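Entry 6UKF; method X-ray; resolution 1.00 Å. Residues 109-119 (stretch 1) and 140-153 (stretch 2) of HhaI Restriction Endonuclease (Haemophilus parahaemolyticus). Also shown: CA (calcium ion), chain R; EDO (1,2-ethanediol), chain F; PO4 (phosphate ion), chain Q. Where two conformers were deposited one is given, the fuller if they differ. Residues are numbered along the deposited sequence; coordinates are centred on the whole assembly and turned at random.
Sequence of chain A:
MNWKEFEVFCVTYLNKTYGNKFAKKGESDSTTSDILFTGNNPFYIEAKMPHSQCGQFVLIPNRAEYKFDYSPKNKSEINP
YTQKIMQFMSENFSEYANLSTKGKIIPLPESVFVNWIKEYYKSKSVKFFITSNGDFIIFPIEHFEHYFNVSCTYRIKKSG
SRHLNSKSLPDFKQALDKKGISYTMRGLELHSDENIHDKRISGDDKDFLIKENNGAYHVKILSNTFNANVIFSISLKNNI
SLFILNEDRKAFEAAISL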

ATOM      1  N   PRO A 109      13.618 -17.021  -6.375  1.00  9.05           N
ATOM      2  CA  PRO A 109      14.173 -17.073  -5.018  1.00  9.34           C
ATOM      3  C   PRO A 109      13.686 -15.901  -4.179  1.00  9.13           C
ATOM      4  O   PRO A 109      13.610 -14.765  -4.648  1.00  8.67           O
ATOM      5  CB  PRO A 109      15.686 -17.011  -5.252  1.00 10.41           C
ATOM      6  CG  PRO A 109      15.869 -17.598  -6.613  1.00 10.98           C
ATOM      7  CD  PRO A 109      14.672 -17.126  -7.400  1.00 10.03           C
ATOM      8  N   GLU A 110      13.360 -16.195  -2.920  1.00  8.82           N
ATOM      9  CA  GLU A 110      12.856 -15.166  -2.021  1.00  8.45           C
ATOM     10  C   GLU A 110      13.807 -13.982  -1.944  1.00  8.15           C
ATOM     11  O   GLU A 110      13.367 -12.838  -1.785  1.00  8.91           O
ATOM     12  CB  GLU A 110      12.643 -15.779  -0.640  1.00  8.86           C
ATOM     13  CG  GLU A 110      11.933 -14.882   0.344  1.00  9.94           C
ATOM     14  CD  GLU A 110      11.747 -15.546   1.692  1.00 10.88           C
ATOM     15  OE1 GLU A 110      12.332 -16.627   1.907  1.00 13.58           O
ATOM     16  OE2 GLU A 110      11.011 -14.989   2.532  1.00 11.82           O
ATOM     17  N   SER A 111      15.113 -14.234  -2.074  1.00  8.72           N
ATOM     18  CA  SER A 111      16.097 -13.162  -1.991  1.00  9.03           C
ATOM     19  C   SER A 111      15.911 -12.123  -3.091  1.00  8.74           C
ATOM     20  O   SER A 111      16.232 -10.948  -2.885  1.00  9.18           O
ATOM     21  CB  SER A 111      17.506 -13.749  -2.060  1.00 12.56           C
ATOM     22  OG  SER A 111      17.674 -14.511  -3.241  1.00 14.86           O
ATOM     23  N   VAL A 112      15.421 -12.526  -4.266  1.00  8.60           N
ATOM     24  CA  VAL A 112      15.133 -11.545  -5.312  1.00  8.81           C
ATOM     25  C   VAL A 112      14.116 -10.531  -4.811  1.00  8.04           C
ATOM     26  O   VAL A 112      14.261  -9.318  -5.018  1.00  8.59           O
ATOM     27  CB  VAL A 112      14.633 -12.246  -6.589  1.00  9.43           C
ATOM     28  CG1 VAL A 112      14.177 -11.214  -7.618  1.00 10.36           C
ATOM     29  CG2 VAL A 112      15.708 -13.145  -7.165  1.00 11.25           C
ATOM     30  N   PHE A 113      13.065 -11.019  -4.154  1.00  7.87           N
ATOM     31  CA  PHE A 113      12.004 -10.145  -3.676  1.00  7.72           C
ATOM     32  C   PHE A 113      12.478  -9.307  -2.501  1.00  7.70           C
ATOM     33  O   PHE A 113      12.169  -8.114  -2.419  1.00  8.11           O
ATOM     34  CB  PHE A 113      10.800 -10.994  -3.278  1.00  8.09           C
ATOM     35  CG  PHE A 113      10.366 -11.964  -4.342  1.00  8.57           C
ATOM     36  CD1 PHE A 113      10.377 -11.610  -5.683  1.00  9.07           C
ATOM     37  CD2 PHE A 113       9.956 -13.237  -4.000  1.00  9.69           C
ATOM     38  CE1 PHE A 113       9.976 -12.506  -6.655  1.00 10.80           C
ATOM     39  CE2 PHE A 113       9.555 -14.135  -4.967  1.00 11.49           C
ATOM     40  CZ  PHE A 113       9.565 -13.770  -6.293  1.00 11.31           C
ATOM     41  N   VAL A 114      13.230  -9.914  -1.582  1.00  7.69           N
ATOM     42  CA  VAL A 114      13.809  -9.148  -0.484  1.00  8.06           C
ATOM     43  C   VAL A 114      14.699  -8.042  -1.029  1.00  7.94           C
ATOM     44  O   VAL A 114      14.677  -6.907  -0.539  1.00  8.02           O
ATOM     45  CB  VAL A 114      14.580 -10.077   0.471  1.00  8.90           C
ATOM     46  CG1 VAL A 114      15.393  -9.254   1.468  1.00 10.68           C
ATOM     47  CG2 VAL A 114      13.619 -11.006   1.188  1.00  9.79           C
ATOM     48  N   ASN A 115      15.501  -8.354  -2.048  1.00  7.84           N
ATOM     49  CA  ASN A 115      16.396  -7.346  -2.605  1.00  8.36           C
ATOM     50  C   ASN A 115      15.621  -6.246  -3.317  1.00  7.99           C
ATOM     51  O   ASN A 115      16.007  -5.074  -3.250  1.00  8.39           O
ATOM     52  CB  ASN A 115      17.429  -7.997  -3.522  1.00  8.70           C
ATOM     53  CG  ASN A 115      18.518  -8.706  -2.746  1.00 10.40           C
ATOM     54  OD1 ASN A 115      18.844  -8.316  -1.625  1.00 13.81           O
ATOM     55  ND2 ASN A 115      19.091  -9.745  -3.339  1.00 11.86           N
ATOM     56  N   TRP A 116      14.522  -6.585  -3.994  1.00  7.90           N
ATOM     57  CA  TRP A 116      13.677  -5.535  -4.552  1.00  8.15           C
ATOM     58  C   TRP A 116      13.173  -4.619  -3.444  1.00  7.75           C
ATOM     59  O   TRP A 116      13.231  -3.389  -3.557  1.00  8.02           O
ATOM     60  CB  TRP A 116      12.492  -6.124  -5.326  1.00  8.38           C
ATOM     61  CG  TRP A 116      11.698  -5.048  -6.004  1.00  8.57           C
ATOM     62  CD1 TRP A 116      11.847  -4.604  -7.285  1.00  9.55           C
ATOM     63  CD2 TRP A 116      10.659  -4.248  -5.421  1.00  9.09           C
ATOM     64  NE1 TRP A 116      10.962  -3.585  -7.539  1.00 10.18           N
ATOM     65  CE2 TRP A 116      10.221  -3.347  -6.411  1.00 10.20           C
ATOM     66  CE3 TRP A 116      10.053  -4.209  -4.160  1.00  9.80           C
ATOM     67  CZ2 TRP A 116       9.203  -2.422  -6.180  1.00 11.32           C
ATOM     68  CZ3 TRP A 116       9.044  -3.290  -3.935  1.00 10.93           C
ATOM     69  CH2 TRP A 116       8.630  -2.410  -4.939  1.00 11.37           C
ATOM     70  N   ILE A 117      12.673  -5.215  -2.359  1.00  7.98           N
ATOM     71  CA  ILE A 117      12.152  -4.440  -1.236  1.00  7.87           C
ATOM     72  C   ILE A 117      13.233  -3.527  -0.670  1.00  7.61           C
ATOM     73  O   ILE A 117      12.998  -2.342  -0.406  1.00  8.20           O
ATOM     74  CB  ILE A 117      11.572  -5.396  -0.174  1.00  7.87           C
ATOM     75  CG1 ILE A 117      10.245  -5.985  -0.674  1.00  8.93           C
ATOM     76  CG2 ILE A 117      11.391  -4.701   1.172  1.00  9.33           C
ATOM     77  CD1 ILE A 117       9.700  -7.108   0.184  1.00 10.48           C
ATOM     78  N   LYS A 118      14.439  -4.062  -0.483  1.00  8.30           N
ATOM     79  CA  LYS A 118      15.523  -3.245   0.055  1.00  8.56           C
ATOM     80  C   LYS A 118      15.832  -2.073  -0.867  1.00  9.06           C
ATOM     81  O   LYS A 118      15.961  -0.931  -0.416  1.00  9.53           O
ATOM     82  CB  LYS A 118      16.765  -4.106   0.280  1.00  8.74           C
ATOM     83  CG  LYS A 118      16.626  -5.061   1.446  1.00  8.70           C
ATOM     84  CD  LYS A 118      17.839  -5.953   1.598  1.00  9.27           C
ATOM     85  CE  LYS A 118      17.720  -6.830   2.833  1.00  9.21           C
ATOM     86  NZ  LYS A 118      18.868  -7.769   2.960  1.00 10.03           N
ATOM     87  N   GLU A 119      15.975  -2.346  -2.166  0.56  8.99           N
ATOM     88  CA  GLU A 119      16.242  -1.279  -3.125  0.56  9.35           C
ATOM     89  C   GLU A 119      15.142  -0.230  -3.082  0.56  8.81           C
ATOM     90  O   GLU A 119      15.411   0.975  -2.990  0.56 10.06           O
ATOM     91  CB  GLU A 119      16.329  -1.864  -4.535  0.56 11.05           C
ATOM     92  CG  GLU A 119      17.549  -2.730  -4.799  0.56 13.91           C
ATOM     93  CD  GLU A 119      18.760  -1.929  -5.237  0.56 18.23           C
ATOM     94  OE1 GLU A 119      18.582  -0.808  -5.760  0.56 18.44           O
ATOM     95  OE2 GLU A 119      19.894  -2.422  -5.062  0.56 22.88           O
ATOM     96  N   PRO A 140      16.588  -2.245  10.807  1.00  7.57           N
ATOM     97  CA  PRO A 140      17.012  -1.534   9.601  1.00  8.08           C
ATOM     98  C   PRO A 140      16.703  -2.332   8.346  1.00  7.71           C
ATOM     99  O   PRO A 140      16.701  -3.565   8.346  1.00  7.84           O
ATOM    100  CB  PRO A 140      18.527  -1.408   9.799  1.00  8.70           C
ATOM    101  CG  PRO A 140      18.887  -2.618  10.583  1.00  9.12           C
ATOM    102  CD  PRO A 140      17.726  -2.876  11.501  1.00  8.46           C
ATOM    103  N   ILE A 141      16.458  -1.598   7.256  1.00  7.87           N
ATOM    104  CA  ILE A 141      16.060  -2.212   5.988  1.00  8.00           C
ATOM    105  C   ILE A 141      17.054  -3.274   5.533  1.00  8.17           C
ATOM    106  O   ILE A 141      16.662  -4.281   4.932  1.00  8.24           O
ATOM    107  CB  ILE A 141      15.822  -1.110   4.927  1.00  8.69           C
ATOM    108  CG1 ILE A 141      15.367  -1.695   3.585  1.00  9.74           C
ATOM    109  CG2 ILE A 141      17.073  -0.257   4.718  1.00  9.77           C
ATOM    110  CD1 ILE A 141      14.103  -2.513   3.654  1.00 11.72           C
ATOM    111  N   GLU A 142      18.344  -3.087   5.822  1.00  8.41           N
ATOM    112  CA  GLU A 142      19.343  -4.043   5.356  1.00  9.42           C
ATOM    113  C   GLU A 142      19.178  -5.431   5.967  1.00  8.65           C
ATOM    114  O   GLU A 142      19.773  -6.383   5.449  1.00  9.29           O
ATOM    115  CB  GLU A 142      20.758  -3.522   5.619  1.00 12.04           C
ATOM    116  CG  GLU A 142      21.054  -3.202   7.070  1.00 14.70           C
ATOM    117  CD  GLU A 142      20.873  -1.732   7.405  1.00 14.24           C
ATOM    118  OE1 GLU A 142      21.541  -1.261   8.347  1.00 16.94           O
ATOM    119  OE2 GLU A 142      20.057  -1.041   6.752  1.00 11.49           O
ATOM    120  N   HIS A 143      18.393  -5.581   7.038  1.00  8.01           N
ATOM    121  CA  HIS A 143      18.196  -6.874   7.684  1.00  8.55           C
ATOM    122  C   HIS A 143      16.780  -7.413   7.514  1.00  8.65           C
ATOM    123  O   HIS A 143      16.363  -8.299   8.266  1.00  9.35           O
ATOM    124  CB  HIS A 143      18.574  -6.801   9.160  1.00  8.89           C
ATOM    125  CG  HIS A 143      20.045  -6.673   9.385  1.00 11.03           C
ATOM    126  ND1 HIS A 143      20.603  -6.651  10.640  1.00 17.46           N
ATOM    127  CD2 HIS A 143      21.075  -6.569   8.513  1.00 13.49           C
ATOM    128  CE1 HIS A 143      21.913  -6.527  10.538  1.00 19.03           C
ATOM    129  NE2 HIS A 143      22.226  -6.476   9.257  1.00 16.32           N
ATOM    130  N   PHE A 144      16.062  -6.925   6.502  1.00  8.17           N
ATOM    131  CA  PHE A 144      14.652  -7.259   6.311  1.00  8.36           C
ATOM    132  C   PHE A 144      14.389  -8.760   6.357  1.00  8.19           C
ATOM    133  O   PHE A 144      13.397  -9.201   6.949  1.00  8.72           O
ATOM    134  CB  PHE A 144      14.201  -6.686   4.964  1.00  8.95           C
ATOM    135  CG  PHE A 144      12.719  -6.656   4.780  1.00  8.61           C
ATOM    136  CD1 PHE A 144      11.989  -5.552   5.176  1.00  9.23           C
ATOM    137  CD2 PHE A 144      12.055  -7.719   4.197  1.00  9.78           C
ATOM    138  CE1 PHE A 144      10.622  -5.511   5.005  1.00 10.49           C
ATOM    139  CE2 PHE A 144      10.688  -7.683   4.027  1.00  9.87           C
ATOM    140  CZ  PHE A 144       9.972  -6.577   4.432  1.00 10.86           C
ATOM    141  N   GLU A 145      15.248  -9.558   5.719  1.00  9.17           N
ATOM    142  CA  GLU A 145      14.959 -10.980   5.567  1.00 10.11           C
ATOM    143  C   GLU A 145      14.963 -11.727   6.895  1.00  9.42           C
ATOM    144  O   GLU A 145      14.429 -12.839   6.966  1.00 10.83           O
ATOM    145  CB  GLU A 145      15.945 -11.630   4.589  1.00 12.12           C
ATOM    146  CG  GLU A 145      17.359 -11.870   5.124  1.00 13.64           C
ATOM    147  CD  GLU A 145      18.228 -10.621   5.131  1.00 14.26           C
ATOM    148  OE1 GLU A 145      17.744  -9.574   4.839  1.00 13.71           O
ATOM    149  OE2 GLU A 145      19.509 -10.756   5.468  1.00 20.65           O
ATOM    150  N   HIS A 146      15.561 -11.155   7.938  1.00  8.71           N
ATOM    151  CA  HIS A 146      15.569 -11.799   9.243  1.00  9.43           C
ATOM    152  C   HIS A 146      14.244 -11.655   9.976  1.00  8.33           C
ATOM    153  O   HIS A 146      14.060 -12.292  11.020  1.00 10.19           O
ATOM    154  CB  HIS A 146      16.701 -11.226  10.095  1.00  9.75           C
ATOM    155  CG  HIS A 146      18.060 -11.481   9.525  1.00 11.14           C
ATOM    156  ND1 HIS A 146      18.599 -12.746   9.430  1.00 14.10           N
ATOM    157  CD2 HIS A 146      18.985 -10.638   9.012  1.00 13.52           C
ATOM    158  CE1 HIS A 146      19.799 -12.670   8.886  1.00 16.25           C
ATOM    159  NE2 HIS A 146      20.059 -11.401   8.624  1.00 15.83           N
ATOM    160  N   TYR A 147      13.325 -10.855   9.453  1.00  8.18           N
ATOM    161  CA  TYR A 147      12.077 -10.540  10.130  1.00  8.27           C
ATOM    162  C   TYR A 147      10.841 -10.986   9.374  1.00  8.45           C
ATOM    163  O   TYR A 147       9.862 -11.389  10.004  1.00  9.03           O
ATOM    164  CB  TYR A 147      12.001  -9.029  10.375  1.00  9.06           C
ATOM    165  CG  TYR A 147      13.075  -8.566  11.321  1.00  8.80           C
ATOM    166  CD1 TYR A 147      14.325  -8.193  10.850  1.00  8.08           C
ATOM    167  CD2 TYR A 147      12.856  -8.540  12.690  1.00  9.94           C
ATOM    168  CE1 TYR A 147      15.320  -7.786  11.715  1.00  8.59           C
ATOM    169  CE2 TYR A 147      13.843  -8.132  13.562  1.00 10.21           C
ATOM    170  CZ  TYR A 147      15.073  -7.761  13.071  1.00  9.24           C
ATOM    171  OH  TYR A 147      16.053  -7.349  13.943  1.00 10.50           O
ATOM    172  N   PHE A 148      10.849 -10.918   8.044  1.00  8.55           N
ATOM    173  CA  PHE A 148       9.662 -11.195   7.252  1.00  8.21           C
ATOM    174  C   PHE A 148       9.942 -12.260   6.207  1.00  8.44           C
ATOM    175  O   PHE A 148      10.984 -12.240   5.545  1.00 10.08           O
ATOM    176  CB  PHE A 148       9.170  -9.936   6.522  1.00  8.94           C
ATOM    177  CG  PHE A 148       8.393  -8.993   7.393  1.00  8.92           C
ATOM    178  CD1 PHE A 148       7.061  -9.234   7.675  1.00  9.41           C
ATOM    179  CD2 PHE A 148       8.989  -7.862   7.921  1.00  9.92           C
ATOM    180  CE1 PHE A 148       6.339  -8.370   8.473  1.00  9.18           C
ATOM    181  CE2 PHE A 148       8.270  -6.992   8.720  1.00 10.68           C
ATOM    182  CZ  PHE A 148       6.943  -7.248   8.998  1.00 10.48           C
ATOM    183  N   ASN A 149       9.001 -13.188   6.073  1.00  8.24           N
ATOM    184  CA  ASN A 149       8.896 -14.008   4.878  1.00  9.03           C
ATOM    185  C   ASN A 149       8.232 -13.185   3.782  1.00  8.85           C
ATOM    186  O   ASN A 149       7.361 -12.354   4.052  1.00  9.75           O
ATOM    187  CB  ASN A 149       8.044 -15.244   5.159  1.00 10.46           C
ATOM    188  CG  ASN A 149       8.654 -16.148   6.218  1.00 12.76           C
ATOM    189  OD1 ASN A 149       8.002 -16.511   7.198  1.00 18.87           O
ATOM    190  ND2 ASN A 149       9.913 -16.509   6.027  1.00 12.68           N
ATOM    191  N   VAL A 150       8.651 -13.414   2.539  1.00  8.21           N
ATOM    192  CA  VAL A 150       8.192 -12.620   1.407  1.00  8.41           C
ATOM    193  C   VAL A 150       7.726 -13.538   0.289  1.00  9.06           C
ATOM    194  O   VAL A 150       8.356 -14.564   0.010  1.00 10.15           O
ATOM    195  CB  VAL A 150       9.296 -11.673   0.890  1.00  9.73           C
ATOM    196  CG1 VAL A 150       8.748 -10.765  -0.211  1.00 11.10           C
ATOM    197  CG2 VAL A 150       9.877 -10.858   2.031  1.00 10.50           C
ATOM    198  N   SER A 151       6.622 -13.164  -0.351  1.00  8.90           N
ATOM    199  CA  SER A 151       6.172 -13.786  -1.584  1.00  9.64           C
ATOM    200  C   SER A 151       5.777 -12.690  -2.566  1.00  8.68           C
ATOM    201  O   SER A 151       5.643 -11.515  -2.209  1.00  9.19           O
ATOM    202  CB  SER A 151       5.003 -14.752  -1.352  1.00 12.06           C
ATOM    203  OG  SER A 151       3.838 -14.060  -0.948  1.00 13.24           O
ATOM    204  N   CYS A 152       5.588 -13.089  -3.818  1.00  8.64           N
ATOM    205  CA  CYS A 152       5.379 -12.144  -4.904  1.00  9.12           C
ATOM    206  C   CYS A 152       4.352 -12.717  -5.864  1.00  8.67           C
ATOM    207  O   CYS A 152       4.454 -13.881  -6.257  1.00  9.84           O
ATOM    208  CB  CYS A 152       6.708 -11.894  -5.626  1.00 10.44           C
ATOM    209  SG  CYS A 152       6.610 -10.818  -7.049  1.00 14.14           S
ATOM    210  N   THR A 153       3.361 -11.907  -6.231  1.00  8.43           N
ATOM    211  CA  THR A 153       2.340 -12.339  -7.169  0.69  8.77           C
ATOM    212  C   THR A 153       2.082 -11.241  -8.189  1.00  8.13           C
ATOM    213  O   THR A 153       2.390 -10.067  -7.973  1.00  9.13           O
ATOM    214  CB  THR A 153       1.036 -12.730  -6.457  0.69  9.99           C
ATOM    215  OG1 THR A 153       0.231 -13.520  -7.342  0.69 10.75           O
ATOM    216  CG2 THR A 153       0.251 -11.493  -6.024  0.69  8.97           C
TER
HETATM  217 CA    CA R 715       1.779 -13.548  -2.817  1.00 29.59          CA
HETATM  218  C1  EDO F 703       3.707 -13.869   2.712  1.00 19.66           C
HETATM  219  O1  EDO F 703       3.042 -14.366   1.547  1.00 22.77           O
HETATM  220  C2  EDO F 703       5.136 -14.397   2.750  1.00 19.23           C
HETATM  221  O2  EDO F 703       5.134 -15.828   2.765  1.00 21.62           O
HETATM  222  P   PO4 Q 714      16.982 -15.885   9.297  1.00 19.72           P
HETATM  223  O1  PO4 Q 714      15.653 -16.486   9.682  1.00 20.22           O
HETATM  224  O2  PO4 Q 714      17.996 -16.987   9.119  1.00 23.69           O
HETATM  225  O3  PO4 Q 714      16.840 -15.118   8.006  1.00 24.24           O
HETATM  226  O4  PO4 Q 714      17.450 -14.947  10.383  1.00 18.11           O

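A helix, residues 110-119, lies across stretch 2, which has a short 3-10 turn at Ile-141 and Glu-142 just after its first residue, passes through an irregular bend, and runs out as the strand 148-153. The axes of helix and strand cross almost at right angles (96°) and approach to 7.8 Å. The helix thus meets the strand near its first turns, and its later turns rest on the bend and the 3-10 turn. The register of nearest CA atoms follows this path: Glu-110 faces Val-150, Val-114 faces Glu-145, and Lys-118 faces Ile-141, so successive helical turns descend stretch 2 in reverse order. Together the two surfaces bury 644 Å².

The central bump is Val-150, whose CA-to-CB bond points toward the helix. It fills a hollow lined by three helix side chains: its CG1 lies 3.7 Å from Phe-113 CB and 3.8 Å from Ile-117 CD1, while its CG2 lies 3.8 Å from Val-114 CG2. The two methyls therefore occupy different parts of the same pocket, and the branched side chain wedges between one helical turn and the next.

Two residues further along the strand, Cys-152 also points toward the helix, as the alternation of a strand requires. Its CB sits over one face of the Phe-113 ring, 3.4 Å from the ring centroid and only 10° off the normal, a close CH-pi contact. Cys-152 SG stands obliquely, 4.3 Å from the same centroid. Ser-151, between them, points away; its OG binds the calcium ion at 2.8 Å and shares a hydrogen bond of 2.6 Å with O1 of the ethanediol.

A second aromatic contact reverses the roles. Here the ring belongs to stretch 2: Phe-144 offers a face to Ile-117, whose CG2 lies 3.9 Å from the ring centroid, 8° off the normal. The same CG2 comes within 4.3 Å of Ile-141 CD1, so this one methyl touches both the ring face and, more loosely, the aliphatic tip. Val-114 CG1 packs against the bend, 4.0 Å from Glu-145 CB.

Polar links bracket this apolar core along the helix. Near its start, Glu-110 leaves sideways, but its extended chain brings OE2 to the strand backbone, where Val-150 N donates a hydrogen bond of 2.8 Å to Glu-110 OE2. The carboxylate thus ties down the backbone of the very residue whose side chain plugs the hollow.

Four residues after Val-114, Lys-118 also starts sideways and, with chi2 to chi4 all t, reaches along the bend. Its methylenes cover apolar surface, with CG 4.2 Å from Ile-141 CG1 and CE 4.1 Å from Phe-144 CB. The ammonium at its end then meets two acceptors: Lys-118 NZ donates to the carbonyl Glu-142 O at 3.0 Å and to Glu-145 OE1 at 2.8 Å, the latter within a salt bridge. One long side chain thereby joins the 3-10 turn to the bend.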